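PDB 2WOL: clavulanic acid biosynthesis oligopeptide binding protein 2 from Streptomyces clavuligerus, which probably binds oligopeptides or related solutes, as a family 5 extracellular solute-binding protein of the clavulanic acid biosynthesis pathway. Local coordinates for residues 63-68 with 82-87; 67-72 with 239-244. All coordinates share one frame; numbering follows the deposited sequence.

Contact 1 of 2, residues 63-68 with 82-87; sequences LNRTLM and APDLAE
R65 lays the long side of its guanidinium against the carboxylate of D84, the two planes only 21° apart. NE and NH2 both point at one oxygen: OD1 lies 2.9 Å from NE and 3.1 Å from NH2, near the guanidinium plane, and both nitrogens come from the same face of the carboxylate. NE meets OD1 on its syn side, whereas NH2 approaches it almost in line with the C-O bond. A bend at chi3 (66°) swings NE round to this oxygen. NH2 also makes a weak bond to D84 O, but its stronger partner is T238 O, while L85 CD2 lies 3.6 Å above the guanidinium plane, offset toward the rim. D84 CG is anti to its own backbone N (chi1 -179°), on the side of T66. There OD2 takes the T66 N-H along a nearly straight path, at 3.1 Å and from above the carboxylate plane; this oxygen also receives a salt bridge from R242.

Backbone bonds complete the junction. L85 N donates to T66 O at 2.8 Å, and L67 O accepts from both D84 N and A86 N, the second on a lone pair in the carbonyl plane. M68 and P83 form an antiparallel non-hydrogen-bonded pair, where the two-stranded ribbon of 68-69 and 82-83 begins. The M68 side chain folds back so that CE lies 3.5 Å from A82 C, with A82 O 3.2 Å from M68 CA in a CH···O contact.

D84 is thus a buried acid whose two oxygens are both engaged, one by R65 and the other by a peptide N-H and R242; two arginines would favour its ionised form and pin the turn after P83 to the loop following helix 54-63.

Contact 2 of 2, residues 67-72 with 239-244; sequences LMAYPT and DPIRPA
A69 and I241 both border the guanidinium of R242. I241 CG2 sits over the centre of one face, 4.3 Å above the plane. The methyl of A69 approaches obliquely, with CB 4.1 Å from NH2. At the edge lies the carboxylate of D239, whose OD2 is 3.0 Å from NH1 in a salt bridge, met on the syn side with the acceptor tilted 18° from the guanidinium plane. The remaining nitrogens look outside the two segments, NE to R61 O and NH2 to D84 OD2. The CB of Y70 points away from 239-244, and its hydroxyl is hydrogen-bonded to H185.

Segment 239-244 is a loop between strands 225-230 and 248-253 of the five-stranded mixed sheet, and it folds round D239. OD1 accepts from I241 N, closing an Asx turn, and also from R242 N, which comes from above the carboxylate plane. This loop packs on the end of the short ribbon strand 68-69 and on the residues that follow it.

I241 is the principal apolar contact. A chi1 of -51° sets CG1 anti to the carbonyl carbon, on the A69 side, and CG2 anti to the backbone N. CG1 touches A69 CB at 4.1 Å. CG2 lies 3.6 Å from T72 OG1 and near Y70 O, and CD1 is 4.1 Å from P71 CA.

T72 supplies the direct polar link. With OG1 anti to its own carbonyl carbon, the hydroxyl donates to I241 O at 2.6 Å, tilted 23° from the carbonyl plane. Close by, a water accepts from T72 N and donates to P240 O, a second and longer bridge between the two segments.

Overall arrangement
The centres of contacts 1 and 2 lie about 7 Å apart, both on one side of the chain's centre. They share L67 and M68, where the loop enters strand 68-69, whose partner 82-83 comes next in the sequence; 239-244 follows much later, beyond the four-stranded sheet that starts at 91-93. The two contacts meet directly where D84 OD2 bridges to R242 NH2 at 2.7 Å, placing R65, D84, R242 and D239 in one network of alternating charge. The small ribbon is thereby joined to a loop of the five-stranded mixed sheet, tying sequence-distant parts of this solute-binding fold together.

Contact 1 of 2, residues 63-68 with 82-87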
loop_
_atom_site.group_PDB
_atom_site.type_symbol
_atom_site.label_atom_id
_atom_site.label_comp_id
_atom_site.label_asym_id
_atom_site.label_seq_id
_atom_site.Cartn_x
_atom_site.Cartn_y
_atom_site.Cartn_z
ATOM N N LEU A 63 3.685 -7.780 16.186
ATOM C CA LEU A 63 3.682 -6.960 17.401
ATOM C C LEU A 63 2.302 -6.688 17.984
ATOM O O LEU A 63 2.148 -6.604 19.203
ATOM C CB LEU A 63 4.383 -5.626 17.128
ATOM C CG LEU A 63 5.884 -5.663 16.841
ATOM C CD1 LEU A 63 6.338 -4.306 16.327
ATOM C CD2 LEU A 63 6.661 -6.062 18.086
ATOM N N ASN A 64 1.305 -6.518 17.126
ATOM C CA ASN A 64 -0.015 -6.126 17.598
ATOM C C ASN A 64 -1.133 -6.811 16.855
ATOM O O ASN A 64 -1.118 -6.893 15.625
ATOM C CB ASN A 64 -0.187 -4.608 17.522
ATOM C CG ASN A 64 0.611 -3.880 18.584
ATOM O OD1 ASN A 64 0.321 -3.988 19.779
ATOM N ND2 ASN A 64 1.634 -3.145 18.158
ATOM N N ARG A 65 -2.103 -7.306 17.611
ATOM C CA ARG A 65 -3.306 -7.865 17.031
ATOM C C ARG A 65 -4.322 -6.758 16.774
ATOM O O ARG A 65 -4.205 -5.654 17.308
ATOM C CB ARG A 65 -3.884 -8.940 17.948
ATOM C CG ARG A 65 -2.942 -10.112 18.181
ATOM C CD ARG A 65 -3.555 -11.133 19.118
ATOM N NE ARG A 65 -4.725 -11.778 18.536
ATOM C CZ ARG A 65 -5.385 -12.786 19.102
ATOM N NH1 ARG A 65 -4.994 -13.266 20.274
ATOM N NH2 ARG A 65 -6.438 -13.314 18.494
ATOM N N THR A 66 -5.312 -7.064 15.943
ATOM C CA THR A 66 -6.351 -6.114 15.562
ATOM C C THR A 66 -7.685 -6.858 15.580
ATOM O O THR A 66 -7.701 -8.082 15.719
ATOM C CB THR A 66 -6.069 -5.523 14.160
ATOM O OG1 THR A 66 -5.674 -6.579 13.275
ATOM C CG2 THR A 66 -4.942 -4.496 14.217
ATOM N N LEU A 67 -8.799 -6.142 15.459
ATOM C CA LEU A 67 -10.110 -6.803 15.441
ATOM C C LEU A 67 -10.178 -7.819 14.311
ATOM O O LEU A 67 -10.601 -8.969 14.513
ATOM C CB LEU A 67 -11.249 -5.787 15.321
ATOM C CG LEU A 67 -11.561 -4.952 16.566
ATOM C CD1 LEU A 67 -12.519 -3.833 16.205
ATOM C CD2 LEU A 67 -12.138 -5.810 17.685
ATOM N N MET A 68 -9.749 -7.376 13.131
ATOM C CA MET A 68 -9.686 -8.197 11.927
ATOM C C MET A 68 -8.246 -8.204 11.445
ATOM O O MET A 68 -7.503 -7.268 11.715
ATOM C CB MET A 68 -10.579 -7.609 10.833
ATOM C CG MET A 68 -12.033 -7.412 11.246
ATOM S SD MET A 68 -12.892 -8.982 11.504
ATOM C CE MET A 68 -12.926 -9.631 9.831
ATOM N N ALA A 82 -9.995 -11.393 8.124
ATOM C CA ALA A 82 -10.532 -12.495 8.921
ATOM C C ALA A 82 -10.559 -12.102 10.403
ATOM O O ALA A 82 -9.808 -11.219 10.818
ATOM C CB ALA A 82 -9.675 -13.744 8.714
ATOM N N PRO A 83 -11.434 -12.740 11.208
ATOM C CA PRO A 83 -11.477 -12.407 12.633
ATOM C C PRO A 83 -10.133 -12.643 13.306
ATOM O O PRO A 83 -9.505 -13.683 13.092
ATOM C CB PRO A 83 -12.517 -13.387 13.195
ATOM C CG PRO A 83 -13.324 -13.807 12.042
ATOM C CD PRO A 83 -12.418 -13.778 10.854
ATOM N N ASP A 84 -9.696 -11.668 14.097
ATOM C CA ASP A 84 -8.457 -11.777 14.856
ATOM C C ASP A 84 -8.787 -11.626 16.341
ATOM O O ASP A 84 -9.016 -12.625 17.025
ATOM C CB ASP A 84 -7.434 -10.741 14.360
ATOM C CG ASP A 84 -6.102 -10.810 15.097
ATOM O OD1 ASP A 84 -5.880 -11.739 15.904
ATOM O OD2 ASP A 84 -5.264 -9.916 14.856
ATOM N N LEU A 85 -8.841 -10.392 16.839
ATOM C CA LEU A 85 -9.294 -10.164 18.213
ATOM C C LEU A 85 -10.802 -10.337 18.322
ATOM O O LEU A 85 -11.306 -10.729 19.375
ATOM C CB LEU A 85 -8.881 -8.781 18.723
ATOM C CG LEU A 85 -7.395 -8.537 18.979
ATOM C CD1 LEU A 85 -7.153 -7.062 19.213
ATOM C CD2 LEU A 85 -6.884 -9.350 20.159
ATOM N N ALA A 86 -11.515 -10.036 17.240
ATOM C CA ALA A 86 -12.958 -10.251 17.178
ATOM C C ALA A 86 -13.272 -11.729 16.992
ATOM O O ALA A 86 -12.487 -12.470 16.396
ATOM C CB ALA A 86 -13.578 -9.432 16.057
ATOM N N GLU A 87 -14.424 -12.155 17.498
ATOM C CA GLU A 87 -14.829 -13.555 17.354
ATOM C C GLU A 87 -15.395 -13.848 15.965
ATOM O O GLU A 87 -15.394 -15.000 15.521
ATOM C CB GLU A 87 -15.867 -13.913 18.421
ATOM C CG GLU A 87 -15.382 -13.715 19.854
ATOM C CD GLU A 87 -16.497 -13.825 20.878
ATOM O OE1 GLU A 87 -17.542 -13.154 20.715
ATOM O OE2 GLU A 87 -16.320 -14.574 21.859
#

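Contact 2 of 2, residues 67-72 with 239-244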
loop_
_atom_site.group_PDB
_atom_site.type_symbol
_atom_site.label_atom_id
_atom_site.label_comp_id
_atom_site.label_asym_id
_atom_site.label_seq_id
_atom_site.Cartn_x
_atom_site.Cartn_y
_atom_site.Cartn_z
ATOM N N LEU A 67 -8.799 -6.142 15.459
ATOM C CA LEU A 67 -10.110 -6.803 15.441
ATOM C C LEU A 67 -10.178 -7.819 14.311
ATOM O O LEU A 67 -10.601 -8.969 14.513
ATOM C CB LEU A 67 -11.249 -5.787 15.321
ATOM C CG LEU A 67 -11.561 -4.952 16.566
ATOM C CD1 LEU A 67 -12.519 -3.833 16.205
ATOM C CD2 LEU A 67 -12.138 -5.810 17.685
ATOM N N MET A 68 -9.749 -7.376 13.131
ATOM C CA MET A 68 -9.686 -8.197 11.927
ATOM C C MET A 68 -8.246 -8.204 11.445
ATOM O O MET A 68 -7.503 -7.268 11.715
ATOM C CB MET A 68 -10.579 -7.609 10.833
ATOM C CG MET A 68 -12.033 -7.412 11.246
ATOM S SD MET A 68 -12.892 -8.982 11.504
ATOM C CE MET A 68 -12.926 -9.631 9.831
ATOM N N ALA A 69 -7.846 -9.255 10.738
ATOM C CA ALA A 69 -6.495 -9.319 10.176
ATOM C C ALA A 69 -6.510 -10.073 8.864
ATOM O O ALA A 69 -7.357 -10.940 8.655
ATOM C CB ALA A 69 -5.534 -9.986 11.155
ATOM N N TYR A 70 -5.577 -9.753 7.975
ATOM C CA TYR A 70 -5.445 -10.548 6.758
ATOM C C TYR A 70 -4.985 -11.953 7.137
ATOM O O TYR A 70 -4.043 -12.112 7.914
ATOM C CB TYR A 70 -4.545 -9.851 5.728
ATOM C CG TYR A 70 -5.153 -8.525 5.340
ATOM C CD1 TYR A 70 -4.729 -7.341 5.941
ATOM C CD2 TYR A 70 -6.208 -8.462 4.428
ATOM C CE1 TYR A 70 -5.315 -6.124 5.622
ATOM C CE2 TYR A 70 -6.809 -7.247 4.102
ATOM C CZ TYR A 70 -6.355 -6.082 4.710
ATOM O OH TYR A 70 -6.939 -4.871 4.411
ATOM N N PRO A 71 -5.687 -12.976 6.632
ATOM C CA PRO A 71 -5.377 -14.335 7.060
ATOM C C PRO A 71 -4.024 -14.804 6.544
ATOM O O PRO A 71 -3.460 -14.206 5.614
ATOM C CB PRO A 71 -6.520 -15.165 6.465
ATOM C CG PRO A 71 -7.011 -14.383 5.318
ATOM C CD PRO A 71 -6.798 -12.931 5.663
ATOM N N THR A 72 -3.503 -15.852 7.170
ATOM C CA THR A 72 -2.229 -16.435 6.769
ATOM C C THR A 72 -2.492 -17.390 5.604
ATOM O O THR A 72 -2.693 -18.591 5.786
ATOM C CB THR A 72 -1.539 -17.116 7.970
ATOM O OG1 THR A 72 -1.416 -16.160 9.031
ATOM C CG2 THR A 72 -0.150 -17.633 7.606
ATOM N N ASP A 239 -5.375 -17.220 19.016
ATOM C CA ASP A 239 -4.933 -16.516 17.817
ATOM C C ASP A 239 -5.035 -17.416 16.586
ATOM O O ASP A 239 -4.250 -18.355 16.450
ATOM C CB ASP A 239 -3.498 -16.019 18.010
ATOM C CG ASP A 239 -3.076 -15.015 16.952
ATOM O OD1 ASP A 239 -3.420 -15.205 15.767
ATOM O OD2 ASP A 239 -2.389 -14.039 17.315
ATOM N N PRO A 240 -6.005 -17.132 15.689
ATOM C CA PRO A 240 -6.205 -17.930 14.475
ATOM C C PRO A 240 -5.288 -17.540 13.309
ATOM O O PRO A 240 -5.367 -18.150 12.236
ATOM C CB PRO A 240 -7.661 -17.633 14.112
ATOM C CG PRO A 240 -7.860 -16.219 14.559
ATOM C CD PRO A 240 -6.990 -16.034 15.785
ATOM N N ILE A 241 -4.436 -16.538 13.519
ATOM C CA ILE A 241 -3.622 -15.955 12.445
ATOM C C ILE A 241 -2.139 -16.331 12.551
ATOM O O ILE A 241 -1.508 -16.698 11.552
ATOM C CB ILE A 241 -3.744 -14.388 12.423
ATOM C CG1 ILE A 241 -5.214 -13.917 12.425
ATOM C CG2 ILE A 241 -2.916 -13.769 11.273
ATOM C CD1 ILE A 241 -5.995 -14.166 11.140
ATOM N N ARG A 242 -1.595 -16.251 13.763
ATOM C CA ARG A 242 -0.148 -16.192 13.963
ATOM C C ARG A 242 0.468 -17.460 14.560
ATOM O O ARG A 242 0.147 -17.823 15.693
ATOM C CB ARG A 242 0.196 -14.984 14.840
ATOM C CG ARG A 242 -0.261 -13.674 14.239
ATOM C CD ARG A 242 -0.211 -12.537 15.229
ATOM N NE ARG A 242 -0.860 -11.356 14.665
ATOM C CZ ARG A 242 -2.174 -11.161 14.653
ATOM N NH1 ARG A 242 -2.989 -12.053 15.208
ATOM N NH2 ARG A 242 -2.678 -10.068 14.098
ATOM N N PRO A 243 1.361 -18.132 13.801
ATOM C CA PRO A 243 2.036 -19.324 14.334
ATOM C C PRO A 243 3.187 -19.048 15.304
ATOM O O PRO A 243 3.600 -19.955 16.024
ATOM C CB PRO A 243 2.565 -20.012 13.076
ATOM C CG PRO A 243 2.816 -18.903 12.131
ATOM C CD PRO A 243 1.759 -17.859 12.406
ATOM N N ALA A 244 3.719 -17.824 15.305
ATOM C CA ALA A 244 4.793 -17.413 16.222
ATOM C C ALA A 244 5.887 -18.467 16.403
ATOM O O ALA A 244 6.151 -18.932 17.515
ATOM C CB ALA A 244 4.214 -16.995 17.566
HETATM O O HOH W 1 -5.139 -17.378 9.123
#